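Local coordinates for protein mitomycin biosynthesis 6-O-methyltransferase (Streptomyces lavendulae, PDB 3GWZ) that transfers the methyl group of S-adenosyl-L-methionine to the quinone hydroxyl of demethylated mitomycins, forming the methoxy group of mitomycins A and B, at residues Thr189-Val194 against Gly214-Ala219; Glu263-Gly268 against Arg291-Ala296. One frame throughout, in Å; residues are numbered along the deposited sequence.

Contact 1: Thr189-Val194 against Gly214-Ala219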
ATOM      1  N   THR A 189      -0.206   2.847  19.567  1.00 17.19           N
ATOM      2  CA  THR A 189      -0.503   4.211  19.972  1.00 23.54           C
ATOM      3  C   THR A 189      -0.238   4.415  21.459  1.00 26.49           C
ATOM      4  O   THR A 189       0.428   5.372  21.869  1.00 24.92           O
ATOM      5  CB  THR A 189      -1.962   4.574  19.655  1.00 30.35           C
ATOM      6  OG1 THR A 189      -2.207   4.370  18.257  1.00 36.89           O
ATOM      7  CG2 THR A 189      -2.248   6.022  20.023  1.00 35.06           C
ATOM      8  N   GLU A 190      -0.758   3.501  22.269  1.00 17.88           N
ATOM      9  CA  GLU A 190      -0.618   3.596  23.716  1.00 19.56           C
ATOM     10  C   GLU A 190       0.831   3.496  24.157  1.00 18.67           C
ATOM     11  O   GLU A 190       1.200   4.054  25.185  1.00 20.20           O
ATOM     12  CB  GLU A 190      -1.419   2.484  24.397  1.00 16.61           C
ATOM     13  CG  GLU A 190      -2.907   2.583  24.176  1.00 14.57           C
ATOM     14  CD  GLU A 190      -3.647   1.391  24.739  1.00 19.07           C
ATOM     15  OE1 GLU A 190      -3.057   0.285  24.783  1.00 15.24           O
ATOM     16  OE2 GLU A 190      -4.819   1.563  25.127  1.00 18.11           O
ATOM     17  N   ALA A 191       1.643   2.772  23.389  1.00 17.28           N
ATOM     18  CA  ALA A 191       3.004   2.450  23.818  1.00 18.39           C
ATOM     19  C   ALA A 191       3.837   3.714  23.981  1.00 19.42           C
ATOM     20  O   ALA A 191       4.491   3.901  25.005  1.00 19.90           O
ATOM     21  CB  ALA A 191       3.680   1.479  22.836  1.00 19.34           C
ATOM     22  N   GLY A 192       3.812   4.576  22.967  1.00 19.79           N
ATOM     23  CA  GLY A 192       4.488   5.861  23.040  1.00 23.80           C
ATOM     24  C   GLY A 192       3.987   6.719  24.188  1.00 23.18           C
ATOM     25  O   GLY A 192       4.776   7.396  24.857  1.00 22.06           O
ATOM     26  N   GLN A 193       2.676   6.689  24.419  1.00 17.98           N
ATOM     27  CA  GLN A 193       2.071   7.448  25.511  1.00 24.77           C
ATOM     28  C   GLN A 193       2.588   6.970  26.862  1.00 23.09           C
ATOM     29  O   GLN A 193       2.960   7.777  27.712  1.00 20.07           O
ATOM     30  CB  GLN A 193       0.539   7.341  25.479  1.00 24.98           C
ATOM     31  CG  GLN A 193      -0.125   8.089  24.339  1.00 28.08           C
ATOM     32  CD  GLN A 193      -1.564   7.654  24.114  1.00 35.61           C
ATOM     33  OE1 GLN A 193      -2.056   6.722  24.758  1.00 32.54           O
ATOM     34  NE2 GLN A 193      -2.247   8.326  23.195  1.00 43.47           N
ATOM     35  N   VAL A 194       2.609   5.656  27.068  1.00 19.85           N
ATOM     36  CA  VAL A 194       3.087   5.128  28.342  1.00 19.86           C
ATOM     37  C   VAL A 194       4.550   5.494  28.580  1.00 26.55           C
ATOM     38  O   VAL A 194       4.936   5.907  29.679  1.00 19.49           O
ATOM     39  CB  VAL A 194       2.975   3.595  28.410  1.00 20.87           C
ATOM     40  CG1 VAL A 194       3.675   3.085  29.645  1.00 18.77           C
ATOM     41  CG2 VAL A 194       1.514   3.148  28.386  1.00 20.31           C
ATOM     42  N   GLY A 214       4.366  -6.965  21.764  1.00 13.92           N
ATOM     43  CA  GLY A 214       5.551  -6.361  22.346  1.00 16.46           C
ATOM     44  C   GLY A 214       5.791  -4.887  22.062  1.00 15.47           C
ATOM     45  O   GLY A 214       6.855  -4.376  22.384  1.00 16.53           O
ATOM     46  N   SER A 215       4.824  -4.193  21.462  1.00 12.58           N
ATOM     47  CA  SER A 215       5.017  -2.768  21.180  1.00 13.15           C
ATOM     48  C   SER A 215       5.221  -1.919  22.444  1.00 16.17           C
ATOM     49  O   SER A 215       5.982  -0.942  22.440  1.00 16.24           O
ATOM     50  CB  SER A 215       3.890  -2.203  20.294  1.00 18.13           C
ATOM     51  OG  SER A 215       2.642  -2.200  20.962  1.00 16.01           O
ATOM     52  N   LEU A 216       4.552  -2.276  23.532  1.00 16.22           N
ATOM     53  CA  LEU A 216       4.755  -1.541  24.772  1.00 13.70           C
ATOM     54  C   LEU A 216       6.199  -1.691  25.255  1.00 19.41           C
ATOM     55  O   LEU A 216       6.866  -0.701  25.564  1.00 16.86           O
ATOM     56  CB  LEU A 216       3.783  -1.985  25.868  1.00 13.14           C
ATOM     57  CG  LEU A 216       4.007  -1.290  27.220  1.00 17.08           C
ATOM     58  CD1 LEU A 216       3.864   0.218  27.072  1.00 18.10           C
ATOM     59  CD2 LEU A 216       3.050  -1.821  28.294  1.00 13.00           C
HETATM   60  N   MSE A 217       6.684  -2.928  25.325  1.00 15.09           N
HETATM   61  CA  MSE A 217       8.069  -3.156  25.752  1.00 14.83           C
HETATM   62  C   MSE A 217       9.050  -2.454  24.802  1.00 19.81           C
HETATM   63  O   MSE A 217      10.055  -1.884  25.242  1.00 18.42           O
HETATM   64  CB  MSE A 217       8.383  -4.655  25.854  1.00 12.77           C
HETATM   65  CG  MSE A 217       9.751  -4.976  26.463  1.00 24.94           C
HETATM   66 SE   MSE A 217       9.788  -4.584  28.367  0.68 38.53          SE
HETATM   67  CE  MSE A 217      10.188  -2.685  28.300  1.00 28.86           C
ATOM     68  N   ALA A 218       8.756  -2.487  23.503  1.00 17.52           N
ATOM     69  CA  ALA A 218       9.632  -1.858  22.515  1.00 17.26           C
ATOM     70  C   ALA A 218       9.724  -0.351  22.726  1.00 16.73           C
ATOM     71  O   ALA A 218      10.808   0.215  22.700  1.00 17.12           O
ATOM     72  CB  ALA A 218       9.179  -2.190  21.075  1.00 12.37           C
ATOM     73  N   ALA A 219       8.584   0.293  22.951  1.00 16.58           N
ATOM     74  CA  ALA A 219       8.548   1.739  23.161  1.00 18.03           C
ATOM     75  C   ALA A 219       9.308   2.148  24.423  1.00 18.54           C
ATOM     76  O   ALA A 219      10.084   3.106  24.415  1.00 21.25           O
ATOM     77  CB  ALA A 219       7.114   2.221  23.235  1.00 14.96           C
TER
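Two backbone peptide groups supply the flat surfaces at which Ala191 and Ala219 meet, each covered by the methyl of the other helix. Ala191 CB lies over one face of the peptide joining Ser215 to Leu216, displaced toward the carbonyl side, 3.4 Å from Ser215 O and 3.7 Å from Leu216 CA. In return, Ala219 CB sits over a face of the peptide between Ala191 and Gly192, 3.6 Å from Ala191 O and 4.1 Å from Gly192 N. The two methyls also touch directly, with Ala191 CB and Ala219 CB 3.5 Å apart. Small residues thus let the segment axes come within 8.2 Å while running roughly parallel, at a crossing angle of -35°.

Larger side chains take over beside this alanine pair. In Leu216, CG anti to the backbone N (chi1 177°) and a chi2 of 59° together bring CD1 back to 3.7 Å from Val194 CB. The same methyl nearly touches both branches of the valine, and the two side chains cross at about a right angle. Leu216 also packs on Leu273 and Lys275 of strand 271-275, so this leucine spans from helix to sheet.

The polar groups look elsewhere. Ser215 O already accepts the helical bond from Ala219 N, and Ser215 OG is bonded to Ser187 OG, a residue that binds S-adenosyl-L-methionine. Glu190 forms a salt bridge with Lys275, another ligand-binding residue, and a hydrogen bond with His276. Helix 215-223 follows strand 205-209 and the glycine-rich turn of a class I methyltransferase. The chemistry is therefore dispersion between methyls and peptide faces, which seats this helix against helix 173-197 while polar bonds from Glu190 and Ser215 reach residues of the cofactor site.

Contact 2: Glu263-Gly268 against Arg291-Ala296; sequences ETIPDG and RRIATA
Arg292 reaches Glu263 by an extended start and a late bend: CG is anti to the backbone N, and the bend at chi3 (-60°), with the plane turned by chi4 (-83°), brings one guanidinium face up to the Glu263 carbonyl. Glu263 O therefore stands over a face of the group, 3.1 Å from Arg292 NH1, where the angle is too poor for a hydrogen bond. Arg292 NE bonds weakly to Phe262 O instead. Glu263 OE1, 4.2 Å from Arg292 NH2, lies well off the guanidinium plane and adds only a looser attraction of charges.

Beneath this polar layer Ile265 points toward the helix. Its CG1 rests on the aliphatic stem of Arg292, 3.6 Å from Arg292 CG, while CD1 meets Ile293 CG1 at 4.0 Å and the other branch, CG2, faces Ala296 CB at 3.8 Å. Ile265 and Ile293 both continue onto Ile209 of strand 205-209.

At the last turn of helix 283-296, Gly268 N donates to Ala296 O over 2.8 Å, nearly straight at 163° and in the carbonyl plane. Asp267 OD1 comes within 3.2 Å of Ala296 O without a bond, both being acceptors. The loop leading into strand 271-275 thus packs on one of the helices flanking the central sheet of the class I methyltransferase fold, held by one directed backbone bond and an apolar centre, with arginine electrostatics contributing more diffusely.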
ATOM      1  N   GLU A 263       0.577 -19.257  36.037  1.00 20.51           N
ATOM      2  CA  GLU A 263       1.540 -20.209  36.574  1.00 20.87           C
ATOM      3  C   GLU A 263       2.890 -19.560  36.823  1.00 26.81           C
ATOM      4  O   GLU A 263       3.605 -19.946  37.745  1.00 25.19           O
ATOM      5  CB  GLU A 263       1.712 -21.389  35.618  1.00 20.99           C
ATOM      6  CG  GLU A 263       0.436 -22.191  35.369  1.00 29.31           C
ATOM      7  CD  GLU A 263      -0.287 -22.600  36.654  1.00 38.41           C
ATOM      8  OE1 GLU A 263       0.386 -22.866  37.677  1.00 33.64           O
ATOM      9  OE2 GLU A 263      -1.536 -22.661  36.636  1.00 37.44           O
ATOM     10  N   THR A 264       3.233 -18.564  36.009  1.00 23.77           N
ATOM     11  CA  THR A 264       4.581 -18.007  36.015  1.00 23.28           C
ATOM     12  C   THR A 264       4.625 -16.487  35.917  1.00 28.95           C
ATOM     13  O   THR A 264       3.984 -15.892  35.048  1.00 25.96           O
ATOM     14  CB  THR A 264       5.395 -18.571  34.837  1.00 32.18           C
ATOM     15  OG1 THR A 264       5.367 -20.003  34.881  1.00 30.89           O
ATOM     16  CG2 THR A 264       6.836 -18.082  34.885  1.00 33.35           C
ATOM     17  N   ILE A 265       5.389 -15.867  36.813  1.00 20.57           N
ATOM     18  CA  ILE A 265       5.782 -14.468  36.674  1.00 20.10           C
ATOM     19  C   ILE A 265       7.256 -14.385  37.042  1.00 23.20           C
ATOM     20  O   ILE A 265       7.625 -14.758  38.150  1.00 25.50           O
ATOM     21  CB  ILE A 265       5.010 -13.546  37.639  1.00 18.89           C
ATOM     22  CG1 ILE A 265       3.503 -13.613  37.377  1.00 16.59           C
ATOM     23  CG2 ILE A 265       5.502 -12.115  37.504  1.00 18.18           C
ATOM     24  CD1 ILE A 265       3.072 -12.937  36.092  1.00 16.83           C
ATOM     25  N   PRO A 266       8.106 -13.911  36.114  1.00 24.94           N
ATOM     26  CA  PRO A 266       9.544 -13.816  36.403  1.00 23.13           C
ATOM     27  C   PRO A 266       9.804 -13.050  37.690  1.00 21.81           C
ATOM     28  O   PRO A 266       9.264 -11.960  37.898  1.00 24.23           O
ATOM     29  CB  PRO A 266      10.090 -13.026  35.214  1.00 24.40           C
ATOM     30  CG  PRO A 266       9.137 -13.326  34.104  1.00 24.98           C
ATOM     31  CD  PRO A 266       7.785 -13.479  34.747  1.00 23.07           C
ATOM     32  N   ASP A 267      10.653 -13.613  38.540  1.00 24.99           N
ATOM     33  CA  ASP A 267      10.890 -13.060  39.858  1.00 22.21           C
ATOM     34  C   ASP A 267      11.917 -11.918  39.871  1.00 24.30           C
ATOM     35  O   ASP A 267      12.896 -11.925  39.119  1.00 24.77           O
ATOM     36  CB  ASP A 267      11.316 -14.187  40.809  1.00 29.53           C
ATOM     37  CG  ASP A 267      11.642 -13.687  42.195  1.00 41.06           C
ATOM     38  OD1 ASP A 267      10.710 -13.260  42.912  1.00 44.86           O
ATOM     39  OD2 ASP A 267      12.834 -13.727  42.571  1.00 46.86           O
ATOM     40  N   GLY A 268      11.669 -10.929  40.725  1.00 29.32           N
ATOM     41  CA  GLY A 268      12.664  -9.926  41.057  1.00 26.26           C
ATOM     42  C   GLY A 268      12.982  -8.824  40.059  1.00 27.72           C
ATOM     43  O   GLY A 268      14.096  -8.308  40.062  1.00 23.30           O
ATOM     44  N   ARG A 291      -1.741 -11.974  42.787  1.00 16.73           N
ATOM     45  CA  ARG A 291      -1.041 -12.640  43.879  1.00 22.65           C
ATOM     46  C   ARG A 291       0.289 -13.215  43.397  1.00 23.13           C
ATOM     47  O   ARG A 291       1.300 -13.118  44.094  1.00 23.59           O
ATOM     48  CB  ARG A 291      -1.921 -13.720  44.523  1.00 24.56           C
ATOM     49  CG  ARG A 291      -2.950 -13.156  45.500  1.00 23.21           C
ATOM     50  CD  ARG A 291      -3.829 -14.235  46.130  1.00 33.48           C
ATOM     51  NE  ARG A 291      -4.812 -13.649  47.043  1.00 34.76           N
ATOM     52  CZ  ARG A 291      -5.850 -14.302  47.560  1.00 40.64           C
ATOM     53  NH1 ARG A 291      -6.060 -15.580  47.259  1.00 39.91           N
ATOM     54  NH2 ARG A 291      -6.687 -13.675  48.377  1.00 35.76           N
ATOM     55  N   ARG A 292       0.297 -13.796  42.199  1.00 22.78           N
ATOM     56  CA  ARG A 292       1.545 -14.302  41.643  1.00 21.26           C
ATOM     57  C   ARG A 292       2.512 -13.161  41.327  1.00 21.99           C
ATOM     58  O   ARG A 292       3.725 -13.307  41.475  1.00 20.01           O
ATOM     59  CB  ARG A 292       1.307 -15.173  40.408  1.00 23.85           C
ATOM     60  CG  ARG A 292       2.565 -15.945  39.998  1.00 27.65           C
ATOM     61  CD  ARG A 292       2.278 -17.045  38.996  1.00 27.68           C
ATOM     62  NE  ARG A 292       1.335 -18.036  39.510  1.00 27.68           N
ATOM     63  CZ  ARG A 292       1.672 -19.063  40.283  1.00 36.69           C
ATOM     64  NH1 ARG A 292       2.935 -19.235  40.651  1.00 34.46           N
ATOM     65  NH2 ARG A 292       0.744 -19.921  40.689  1.00 26.61           N
ATOM     66  N   ILE A 293       1.983 -12.023  40.889  1.00 18.79           N
ATOM     67  CA  ILE A 293       2.832 -10.866  40.643  1.00 19.18           C
ATOM     68  C   ILE A 293       3.404 -10.365  41.965  1.00 19.81           C
ATOM     69  O   ILE A 293       4.603 -10.147  42.087  1.00 18.96           O
ATOM     70  CB  ILE A 293       2.064  -9.726  39.941  1.00 19.36           C
ATOM     71  CG1 ILE A 293       1.643 -10.161  38.535  1.00 17.41           C
ATOM     72  CG2 ILE A 293       2.913  -8.466  39.870  1.00 17.50           C
ATOM     73  CD1 ILE A 293       0.676  -9.188  37.878  1.00 18.99           C
ATOM     74  N   ALA A 294       2.544 -10.207  42.964  1.00 19.37           N
ATOM     75  CA  ALA A 294       2.991  -9.750  44.276  1.00 20.33           C
ATOM     76  C   ALA A 294       4.153 -10.594  44.819  1.00 24.50           C
ATOM     77  O   ALA A 294       5.102 -10.060  45.395  1.00 23.74           O
ATOM     78  CB  ALA A 294       1.817  -9.747  45.268  1.00 23.15           C
ATOM     79  N   THR A 295       4.058 -11.905  44.634  0.73 22.96           N
ATOM     80  CA  THR A 295       5.081 -12.839  45.101  0.73 24.16           C
ATOM     81  C   THR A 295       6.426 -12.586  44.426  0.73 30.11           C
ATOM     82  O   THR A 295       7.487 -12.734  45.042  0.73 24.31           O
ATOM     83  CB  THR A 295       4.641 -14.293  44.848  0.73 24.36           C
ATOM     84  OG1 THR A 295       3.500 -14.591  45.666  0.73 27.02           O
ATOM     85  CG2 THR A 295       5.760 -15.269  45.177  0.73 30.86           C
ATOM     86  N   ALA A 296       6.374 -12.181  43.161  1.00 23.36           N
ATOM     87  CA  ALA A 296       7.578 -11.993  42.359  1.00 21.70           C
ATOM     88  C   ALA A 296       8.233 -10.642  42.625  1.00 24.87           C
ATOM     89  O   ALA A 296       9.375 -10.407  42.231  1.00 25.95           O
ATOM     90  CB  ALA A 296       7.249 -12.125  40.869  1.00 21.16           C
TER

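In the fold
Followed from the N terminus, the chain first closes contact 1, where helix 173-197 meets helix 215-223 after an excursion through strand 205-209. It then passes through strands 228-233 and 254-258 before contact 2 opens. That second loop takes in strand 271-275 and returns along helix 283-296. The two closures stand in series, neither nested nor crossed, with centres 22 Å apart and no direct touch. Both nonetheless meet the central sheet of the methyltransferase domain at strand 271-275: contact 1 through Leu273 and Lys275, contact 2 through Tyr272, one residue before Leu273. Contact 2 also packs on strand 205-209, so two closures far apart are joined through neighbouring strands of one sheet.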